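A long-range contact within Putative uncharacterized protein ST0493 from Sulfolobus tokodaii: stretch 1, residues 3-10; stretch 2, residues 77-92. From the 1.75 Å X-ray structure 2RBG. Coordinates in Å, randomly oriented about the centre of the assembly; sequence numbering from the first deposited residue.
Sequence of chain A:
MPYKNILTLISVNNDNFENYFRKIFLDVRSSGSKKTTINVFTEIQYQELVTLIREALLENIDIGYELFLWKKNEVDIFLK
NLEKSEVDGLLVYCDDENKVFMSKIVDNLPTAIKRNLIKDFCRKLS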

# COMPACT_ATOMS: atom_id res chain seq x y z
N TYR A 3 18.08 0.12 10.29
CA TYR A 3 17.73 1.56 10.19
C TYR A 3 17.90 2.27 11.53
O TYR A 3 17.50 1.75 12.57
N LYS A 4 18.50 3.46 11.49
CA LYS A 4 18.76 4.25 12.69
C LYS A 4 17.98 5.56 12.74
O LYS A 4 17.72 6.08 13.82
N ASN A 5 17.64 6.11 11.58
CA ASN A 5 16.90 7.36 11.53
C ASN A 5 16.08 7.43 10.25
O ASN A 5 16.61 7.69 9.17
N ILE A 6 14.78 7.18 10.39
CA ILE A 6 13.86 7.16 9.28
C ILE A 6 13.40 8.55 8.83
O ILE A 6 12.98 9.37 9.65
N LEU A 7 13.51 8.82 7.53
CA LEU A 7 13.04 10.09 6.99
C LEU A 7 11.56 9.88 6.70
O LEU A 7 11.21 9.04 5.87
N THR A 8 10.70 10.61 7.39
CA THR A 8 9.26 10.49 7.18
C THR A 8 8.72 11.74 6.52
O THR A 8 8.92 12.85 7.02
N LEU A 9 8.06 11.56 5.38
CA LEU A 9 7.49 12.67 4.64
C LEU A 9 5.98 12.49 4.59
O LEU A 9 5.49 11.40 4.29
N ILE A 10 5.24 13.55 4.90
CA ILE A 10 3.79 13.47 4.87
C ILE A 10 3.14 14.76 4.41
O ILE A 10 3.54 15.86 4.80
N ILE A 77 13.79 24.52 0.97
CA ILE A 77 14.56 24.57 2.21
C ILE A 77 14.67 23.14 2.75
O ILE A 77 15.73 22.72 3.23
N PHE A 78 13.57 22.40 2.68
CA PHE A 78 13.56 21.02 3.13
C PHE A 78 14.63 20.21 2.40
O PHE A 78 15.43 19.51 3.02
N LEU A 79 14.64 20.31 1.08
CA LEU A 79 15.60 19.57 0.27
C LEU A 79 17.04 19.98 0.56
O LEU A 79 17.94 19.14 0.57
N LYS A 80 17.27 21.27 0.81
CA LYS A 80 18.62 21.74 1.11
C LYS A 80 19.07 21.19 2.46
O LYS A 80 20.18 20.66 2.59
N ASN A 81 18.21 21.31 3.46
CA ASN A 81 18.52 20.82 4.80
C ASN A 81 18.75 19.31 4.80
O ASN A 81 19.52 18.80 5.61
N LEU A 82 18.09 18.61 3.89
CA LEU A 82 18.22 17.16 3.79
C LEU A 82 19.68 16.76 3.54
O LEU A 82 20.11 15.68 3.93
N GLU A 83 20.44 17.65 2.91
CA GLU A 83 21.85 17.36 2.63
C GLU A 83 22.65 17.11 3.90
O GLU A 83 23.65 16.40 3.88
N LYS A 84 22.20 17.69 5.02
CA LYS A 84 22.90 17.53 6.30
C LYS A 84 22.24 16.53 7.25
O LYS A 84 22.76 16.28 8.34
N SER A 85 21.10 15.98 6.85
CA SER A 85 20.37 15.05 7.70
C SER A 85 20.81 13.60 7.49
O SER A 85 20.83 13.11 6.36
N GLU A 86 21.16 12.94 8.58
CA GLU A 86 21.59 11.55 8.52
C GLU A 86 20.39 10.63 8.65
O GLU A 86 19.96 10.31 9.76
N VAL A 87 19.84 10.23 7.51
CA VAL A 87 18.68 9.34 7.47
C VAL A 87 19.05 8.10 6.65
O VAL A 87 19.89 8.17 5.75
N ASP A 88 18.43 6.96 6.96
CA ASP A 88 18.73 5.72 6.25
C ASP A 88 17.52 4.94 5.73
O ASP A 88 17.67 3.97 5.00
N GLY A 89 16.33 5.36 6.14
CA GLY A 89 15.12 4.70 5.68
C GLY A 89 14.13 5.77 5.26
O GLY A 89 14.27 6.92 5.67
N LEU A 90 13.13 5.40 4.47
CA LEU A 90 12.15 6.37 3.99
C LEU A 90 10.70 5.92 4.12
O LEU A 90 10.37 4.79 3.77
N LEU A 91 9.86 6.81 4.61
CA LEU A 91 8.42 6.57 4.75
C LEU A 91 7.72 7.73 4.06
O LEU A 91 8.07 8.89 4.28
N VAL A 92 6.74 7.41 3.21
CA VAL A 92 6.01 8.44 2.47
C VAL A 92 4.50 8.32 2.65
O VAL A 92 3.94 7.24 2.49

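What anchors the start of the contact? The carboxylate of Asp88, whose CA-to-CB bond points toward stretch 1 with chi1 in p, receives backbone amides from the loop before the first strand. Lys4 N donates to Asp88 OD2 at 2.6 Å and Asn5 N to Asp88 OD1 at 3.1 Å. The backbone answers in return, Asp88 N donating to Asn5 O at 3.0 Å, so Asp88 is bonded through both its side chain and its main chain.

How does the Asn5 side chain take part? Its chi1 is t, and although CA-to-CB points sideways, the amide end comes nearer: Asn5 ND2 donates to Glu86 O at 2.7 Å. The same nitrogen donates to a water at 3.1 Å, and that water also lies 3.1 Å from Ser85 OG, bridging the two side chains.

Which side chains fill the space between sheet and helix? Parallel pairing, with hydrogen bonds from Leu7 N to Gly89 O at 2.8 Å and from Leu9 N to Leu91 O at 2.9 Å, sets Leu7 beside Leu90, and the alternation along each strand puts Leu7, Leu9 and Leu90 on one face. Leu7 (t, p) is the residue most covered by the other stretch; its CD2 lies 3.9 Å from Leu82 CD1 and its CB 3.9 Å from Val87 CG1. Leu9 (m, t) places CD2 3.5 Å from Phe78 CZ, while the edge of the Phe78 ring, chi1 t, meets Leu7 CD1.

What occupies the other face? Ile6 (m, m) sets CG2 3.6 Å from CD1 of Leu91 (m, t), and Thr8 (m) has OG1 3.7 Å from that same Leu91 CD1. Gly89 leaves room here: a CB would fall 2.5 Å from Ile6 CD1. Tyr3, chi1 m, fits alongside, with CD2 3.6 Å from Gly89 CA and its ring edge near Asp88 O.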

# COMPACT_ATOMS: atom_id res chain seq x y z
CB TYR A 3 16.29 1.71 9.69
CG TYR A 3 16.09 1.21 8.28
CD1 TYR A 3 15.26 0.12 8.01
CD2 TYR A 3 16.74 1.81 7.21
CE1 TYR A 3 15.09 -0.36 6.71
CE2 TYR A 3 16.58 1.35 5.91
CZ TYR A 3 15.76 0.26 5.67
OH TYR A 3 15.61 -0.20 4.38
CB LYS A 4 20.26 4.55 12.79
CG LYS A 4 21.15 3.32 12.81
CD LYS A 4 21.00 2.53 14.11
CE LYS A 4 21.53 3.32 15.30
NZ LYS A 4 21.41 2.56 16.57
CB ASN A 5 17.85 8.56 11.62
CG ASN A 5 17.12 9.89 11.75
OD1 ASN A 5 16.05 9.97 12.35
ND2 ASN A 5 17.71 10.94 11.19
CB ILE A 6 12.59 6.35 9.64
CG1 ILE A 6 12.99 4.95 10.12
CG2 ILE A 6 11.65 6.27 8.45
CD1 ILE A 6 13.71 4.12 9.08
CB LEU A 7 13.75 10.45 5.69
CG LEU A 7 13.19 11.68 4.97
CD1 LEU A 7 13.39 12.92 5.84
CD2 LEU A 7 13.87 11.86 3.62
CB THR A 8 8.52 10.26 8.52
OG1 THR A 8 8.87 8.97 9.05
CG2 THR A 8 7.01 10.30 8.32
CB LEU A 9 8.03 12.71 3.21
CG LEU A 9 9.55 12.64 3.05
CD1 LEU A 9 9.91 12.71 1.57
CD2 LEU A 9 10.20 13.79 3.82
CB ILE A 10 3.21 13.09 6.26
CG1 ILE A 10 1.67 13.12 6.21
CG2 ILE A 10 3.72 14.06 7.33
CD1 ILE A 10 1.00 12.50 7.43
CB ILE A 77 13.87 25.46 3.27
CG1 ILE A 77 13.72 26.89 2.73
CG2 ILE A 77 14.70 25.48 4.55
CD1 ILE A 77 12.88 27.79 3.61
CB PHE A 78 12.19 20.39 2.88
CG PHE A 78 12.24 18.89 2.77
CD1 PHE A 78 12.50 18.11 3.88
CD2 PHE A 78 12.07 18.28 1.53
CE1 PHE A 78 12.61 16.72 3.77
CE2 PHE A 78 12.18 16.89 1.40
CZ PHE A 78 12.45 16.12 2.52
CB LEU A 79 15.28 19.74 -1.21
CG LEU A 79 14.01 19.00 -1.65
CD1 LEU A 79 13.57 19.47 -3.03
CD2 LEU A 79 14.29 17.50 -1.65
CB LYS A 80 18.68 23.27 1.12
CG LYS A 80 20.07 23.83 1.41
CD LYS A 80 21.09 23.36 0.39
CE LYS A 80 22.50 23.84 0.73
NZ LYS A 80 23.49 23.41 -0.30
CB ASN A 81 17.39 21.16 5.77
CG ASN A 81 17.32 22.64 6.10
OD1 ASN A 81 18.08 23.45 5.56
ND2 ASN A 81 16.40 23.00 6.99
CB LEU A 82 17.33 16.63 2.66
CG LEU A 82 17.27 15.11 2.49
CD1 LEU A 82 16.83 14.46 3.80
CD2 LEU A 82 16.29 14.76 1.37
CB GLU A 83 22.49 18.52 1.86
CG GLU A 83 21.86 18.79 0.51
CD GLU A 83 22.60 19.86 -0.27
OE1 GLU A 83 23.51 20.50 0.29
OE2 GLU A 83 22.26 20.07 -1.46
CB LYS A 84 22.99 18.88 7.01
CG LYS A 84 23.81 19.94 6.29
CD LYS A 84 23.77 21.25 7.07
CE LYS A 84 24.61 22.33 6.40
NZ LYS A 84 26.05 21.95 6.34
CB SER A 85 18.87 15.17 7.43
OG SER A 85 18.12 14.34 8.31
CB GLU A 86 22.60 11.26 9.63
CG GLU A 86 22.92 9.78 9.82
CD GLU A 86 23.23 9.06 8.52
OE1 GLU A 86 24.10 9.55 7.76
OE2 GLU A 86 22.62 8.00 8.26
CB VAL A 87 17.47 10.03 6.82
CG1 VAL A 87 16.99 11.16 7.71
CG2 VAL A 87 17.85 10.56 5.45
CB ASP A 88 19.56 4.79 7.14
CG ASP A 88 19.01 4.69 8.55
OD1 ASP A 88 17.79 4.87 8.73
OD2 ASP A 88 19.81 4.41 9.46
CB LEU A 90 12.44 6.70 2.52
CG LEU A 90 11.45 7.63 1.80
CD1 LEU A 90 11.53 9.02 2.41
CD2 LEU A 90 11.78 7.67 0.32
CB LEU A 91 8.01 6.51 6.22
CG LEU A 91 8.47 5.26 6.99
CD1 LEU A 91 8.12 5.41 8.47
CD2 LEU A 91 7.79 4.02 6.40
CB VAL A 92 6.34 8.35 0.96
CG1 VAL A 92 5.49 9.34 0.18
CG2 VAL A 92 7.82 8.62 0.73
O HOH W 1 17.85 14.03 11.38